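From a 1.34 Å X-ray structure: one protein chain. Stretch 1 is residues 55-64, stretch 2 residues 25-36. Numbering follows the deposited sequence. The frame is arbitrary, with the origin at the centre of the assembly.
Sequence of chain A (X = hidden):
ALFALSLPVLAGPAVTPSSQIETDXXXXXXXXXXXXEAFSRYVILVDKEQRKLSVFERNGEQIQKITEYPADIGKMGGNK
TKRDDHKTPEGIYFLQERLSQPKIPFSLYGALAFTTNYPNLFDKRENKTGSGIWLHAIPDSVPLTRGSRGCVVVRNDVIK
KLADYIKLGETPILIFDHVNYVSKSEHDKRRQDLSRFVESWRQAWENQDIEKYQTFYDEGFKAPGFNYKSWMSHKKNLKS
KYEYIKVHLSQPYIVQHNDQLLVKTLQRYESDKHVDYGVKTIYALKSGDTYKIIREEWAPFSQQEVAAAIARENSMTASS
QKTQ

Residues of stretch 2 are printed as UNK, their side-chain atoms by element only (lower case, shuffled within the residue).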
# COMPACT_ATOMS: atom_id res chain seq x y z
N VAL A 55 -12.03 17.09 -15.41
CA VAL A 55 -11.30 17.57 -14.24
C VAL A 55 -12.19 18.57 -13.51
O VAL A 55 -12.69 19.52 -14.11
CB VAL A 55 -9.96 18.22 -14.63
CG1 VAL A 55 -9.20 18.62 -13.37
CG2 VAL A 55 -9.14 17.26 -15.46
N PHE A 56 -12.40 18.33 -12.22
CA PHE A 56 -13.12 19.27 -11.37
C PHE A 56 -12.16 19.88 -10.36
O PHE A 56 -11.18 19.24 -9.94
CB PHE A 56 -14.26 18.56 -10.62
CG PHE A 56 -15.44 18.25 -11.50
CD1 PHE A 56 -15.43 17.14 -12.32
CD2 PHE A 56 -16.53 19.11 -11.53
CE1 PHE A 56 -16.51 16.86 -13.14
CE2 PHE A 56 -17.61 18.84 -12.37
CZ PHE A 56 -17.59 17.71 -13.17
N GLU A 57 -12.43 21.13 -10.00
CA GLU A 57 -11.63 21.86 -9.02
C GLU A 57 -12.53 22.36 -7.90
O GLU A 57 -13.70 22.70 -8.11
CB GLU A 57 -10.85 23.04 -9.66
CG GLU A 57 -9.86 23.69 -8.68
CD GLU A 57 -9.06 24.84 -9.28
OE1 GLU A 57 -9.36 25.25 -10.41
OE2 GLU A 57 -8.13 25.31 -8.59
N ARG A 58 -11.96 22.41 -6.70
CA ARG A 58 -12.66 22.97 -5.56
C ARG A 58 -12.89 24.46 -5.76
O ARG A 58 -12.00 25.20 -6.20
CB ARG A 58 -11.81 22.77 -4.30
CG ARG A 58 -12.53 23.18 -3.03
CD ARG A 58 -11.59 23.26 -1.84
NE ARG A 58 -10.50 24.22 -2.07
CZ ARG A 58 -9.20 23.93 -2.11
NH1 ARG A 58 -8.78 22.69 -1.91
NH2 ARG A 58 -8.31 24.88 -2.36
N ASN A 59 -14.09 24.90 -5.43
CA ASN A 59 -14.44 26.33 -5.40
C ASN A 59 -15.18 26.53 -4.09
O ASN A 59 -16.41 26.53 -4.04
CB ASN A 59 -15.28 26.69 -6.62
CG ASN A 59 -15.80 28.10 -6.58
OD1 ASN A 59 -15.21 28.98 -5.96
ND2 ASN A 59 -16.92 28.33 -7.25
N GLY A 60 -14.42 26.69 -3.00
CA GLY A 60 -15.03 26.74 -1.69
C GLY A 60 -15.73 25.43 -1.39
O GLY A 60 -15.14 24.34 -1.48
N GLU A 61 -17.02 25.53 -1.04
CA GLU A 61 -17.86 24.36 -0.84
C GLU A 61 -18.41 23.80 -2.14
O GLU A 61 -19.03 22.72 -2.12
CB GLU A 61 -19.05 24.71 0.06
CG GLU A 61 -18.67 25.22 1.44
CD GLU A 61 -19.88 25.36 2.35
OE1 GLU A 61 -19.93 24.67 3.38
OE2 GLU A 61 -20.78 26.16 2.01
N GLN A 62 -18.23 24.51 -3.24
CA GLN A 62 -18.71 24.08 -4.54
C GLN A 62 -17.61 23.38 -5.32
O GLN A 62 -16.45 23.31 -4.90
CB GLN A 62 -19.25 25.27 -5.35
CG GLN A 62 -20.66 25.71 -4.97
CD GLN A 62 -20.73 26.31 -3.58
OE1 GLN A 62 -20.00 27.25 -3.27
NE2 GLN A 62 -21.61 25.78 -2.74
N ILE A 63 -17.99 22.81 -6.45
CA ILE A 63 -17.06 22.20 -7.39
C ILE A 63 -17.29 22.84 -8.75
O ILE A 63 -18.40 23.28 -9.06
CB ILE A 63 -17.22 20.66 -7.47
CG1 ILE A 63 -18.58 20.29 -8.07
CG2 ILE A 63 -17.01 20.03 -6.09
CD1 ILE A 63 -18.77 18.80 -8.30
N GLN A 64 -16.25 22.87 -9.57
CA GLN A 64 -16.34 23.50 -10.88
C GLN A 64 -15.59 22.64 -11.88
O GLN A 64 -14.44 22.27 -11.64
CB GLN A 64 -15.70 24.89 -10.82
CG GLN A 64 -15.85 25.71 -12.09
CD GLN A 64 -15.35 27.13 -11.91
OE1 GLN A 64 -14.98 27.54 -10.82
NE2 GLN A 64 -15.36 27.90 -13.00
N UNK A 25 -25.12 21.53 -15.17
CA UNK A 25 -25.42 20.40 -14.28
C UNK A 25 -24.09 19.93 -13.66
O UNK A 25 -23.06 20.26 -14.16
c UNK A 25 -28.48 20.13 -14.85
c UNK A 25 -27.89 18.48 -16.59
c UNK A 25 -27.40 19.65 -15.78
c UNK A 25 -26.12 19.28 -15.03
N UNK A 26 -24.20 19.18 -12.59
CA UNK A 26 -23.05 18.71 -11.85
C UNK A 26 -23.19 17.23 -11.55
O UNK A 26 -24.31 16.72 -11.40
c UNK A 26 -22.96 19.47 -10.51
c UNK A 26 -22.64 20.96 -10.55
c UNK A 26 -22.85 21.58 -9.18
c UNK A 26 -21.23 21.20 -11.04
N UNK A 27 -22.08 16.51 -11.42
CA UNK A 27 -22.16 15.06 -11.16
C UNK A 27 -22.64 14.78 -9.74
O UNK A 27 -22.05 15.25 -8.76
c UNK A 27 -20.71 14.60 -11.36
c UNK A 27 -20.70 16.99 -11.56
c UNK A 27 -19.89 15.82 -11.07
N UNK A 28 -23.71 13.98 -9.64
CA UNK A 28 -24.35 13.73 -8.35
C UNK A 28 -23.41 13.06 -7.36
O UNK A 28 -23.60 13.21 -6.15
c UNK A 28 -25.61 12.88 -8.55
N UNK A 29 -22.44 12.30 -7.84
CA UNK A 29 -21.62 11.49 -6.95
C UNK A 29 -20.43 12.23 -6.35
O UNK A 29 -19.88 11.77 -5.34
c UNK A 29 -21.14 10.21 -7.65
o UNK A 29 -22.25 9.41 -8.05
N UNK A 30 -20.01 13.35 -6.94
CA UNK A 30 -18.89 14.12 -6.40
C UNK A 30 -19.51 15.32 -5.68
O UNK A 30 -19.89 16.30 -6.32
c UNK A 30 -16.84 15.52 -7.06
c UNK A 30 -17.95 14.56 -7.50
c UNK A 30 -15.98 15.93 -8.27
c UNK A 30 -15.95 14.90 -5.98
N UNK A 31 -19.63 15.21 -4.36
CA UNK A 31 -20.38 16.21 -3.61
C UNK A 31 -19.53 17.35 -3.07
O UNK A 31 -20.03 18.47 -2.95
c UNK A 31 -23.36 15.52 -3.75
c UNK A 31 -22.33 14.68 -3.01
c UNK A 31 -21.18 15.55 -2.48
c UNK A 31 -22.98 13.91 -1.88
N UNK A 32 -18.26 17.11 -2.72
CA UNK A 32 -17.43 18.17 -2.15
C UNK A 32 -15.98 17.75 -2.28
O UNK A 32 -15.66 16.56 -2.23
c UNK A 32 -17.96 19.99 1.25
n UNK A 32 -17.59 19.26 2.29
o UNK A 32 -18.82 20.86 1.32
c UNK A 32 -17.77 18.36 -0.66
c UNK A 32 -17.27 19.68 -0.06
N UNK A 33 -15.10 18.75 -2.46
CA UNK A 33 -13.65 18.55 -2.49
C UNK A 33 -13.07 19.15 -1.21
O UNK A 33 -13.56 20.19 -0.73
c UNK A 33 -11.52 19.13 -3.75
c UNK A 33 -13.25 19.05 -6.32
c UNK A 33 -13.05 19.17 -3.77
c UNK A 33 -13.58 18.41 -4.98
N UNK A 34 -12.09 18.48 -0.62
CA UNK A 34 -11.60 18.94 0.67
C UNK A 34 -10.87 20.28 0.52
O UNK A 34 -10.22 20.54 -0.49
c UNK A 34 -10.67 17.91 1.30
o UNK A 34 -9.97 18.48 2.39
N UNK A 35 -11.00 21.12 1.55
CA UNK A 35 -10.26 22.38 1.58
C UNK A 35 -8.79 22.19 1.95
O UNK A 35 -8.00 23.15 1.83
c UNK A 35 -10.88 23.35 2.59
c UNK A 35 -10.65 22.93 4.04
o UNK A 35 -11.86 23.38 6.06
c UNK A 35 -11.32 23.86 5.03
o UNK A 35 -11.33 25.09 4.78
N UNK A 36 -8.39 21.01 2.41
CA UNK A 36 -7.05 20.80 2.94
C UNK A 36 -6.02 20.78 1.81
O UNK A 36 -6.06 19.92 0.93
o UNK A 36 -7.84 19.68 4.93
c UNK A 36 -5.61 19.16 4.20
c UNK A 36 -7.02 19.51 3.77
O HOH W 1 -19.98 20.93 -4.07
O HOH W 2 -15.82 21.58 -2.78
O HOH W 3 -6.42 21.16 -1.91

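Position 25 has four side-chain carbons, forked at the second, and touches nothing on stretch 1. It is Leu25.

Position 26 again has four carbons forked at the second. Its CB points sideways, but the end of the side chain comes nearer to Ile63. This is Leu26; its CD2 lies 4.1 Å from Ile63 CG1.

Position 27 has three carbons that close a ring onto the backbone N. The ring packs on Phe56 and Ile63. This is Pro27; its CD lies 3.6 Å from Phe56 CZ and 4.2 Å from Ile63 CD1.

Position 28 has one carbon and is out of reach: Ala28.

Position 29 has one carbon and then one oxygen, also out of reach: Ser29. Both sit in the type I turn that starts at Pro27.

Position 30 closes that turn. It has four carbons, forked at the second. Its CB points toward stretch 1, and the side chain meets Phe56 and Ile63. It is Leu30. A weak hydrogen bond links Leu30 N to Pro27 O at 3.3 Å. Leu30 CD2 is 3.9 Å from Phe56 CB, and Leu30 CG is 4.0 Å from Ile63 CD1.

Position 31 has the same fork, but its CB points away. It is Leu31, and its backbone O takes part through a water.

Position 32 has three carbons, the third carrying one oxygen and one nitrogen. Its CB points away, yet its end approaches Glu61. This is Gln32; OE1 lies 4.1 Å from Glu61 CB.

Position 33 has four carbons, forked at the first, with one arm two carbons long. It packs on Ile63 and Arg58. That is Ile33. Its CD1 lies 3.9 Å from Ile63 CG2, and its CG2 lies 3.7 Å from Arg58 CB.

Position 34 has one carbon and one oxygen. Its CB points away, but its backbone O accepts a hydrogen bond from Arg58 NH1 at 3.0 Å. It is Ser34.

Position 35 has three carbons, the third with two oxygens. Its CB points sideways and the end of the side chain leads away; its backbone O lies over one face of the Arg58 guanidinium. It is Glu35.

Position 36 has one carbon carrying one oxygen and one carbon: Thr36. Thr36 N donates to Ser34 OG at 3.0 Å.

The contact is mainly apolar. In the hairpin of stretch 1, Phe56, Arg58 and Ile63 point toward stretch 2, and Leu26, Pro27, Leu30 and Ile33 pack against Ile63. One direct hydrogen bond joins the stretches, from Arg58. Water 1 donates to Leu31 O (2.7 Å) and Glu61 O (2.8 Å).

Stretch 2 25-36: LLPASLLQISET
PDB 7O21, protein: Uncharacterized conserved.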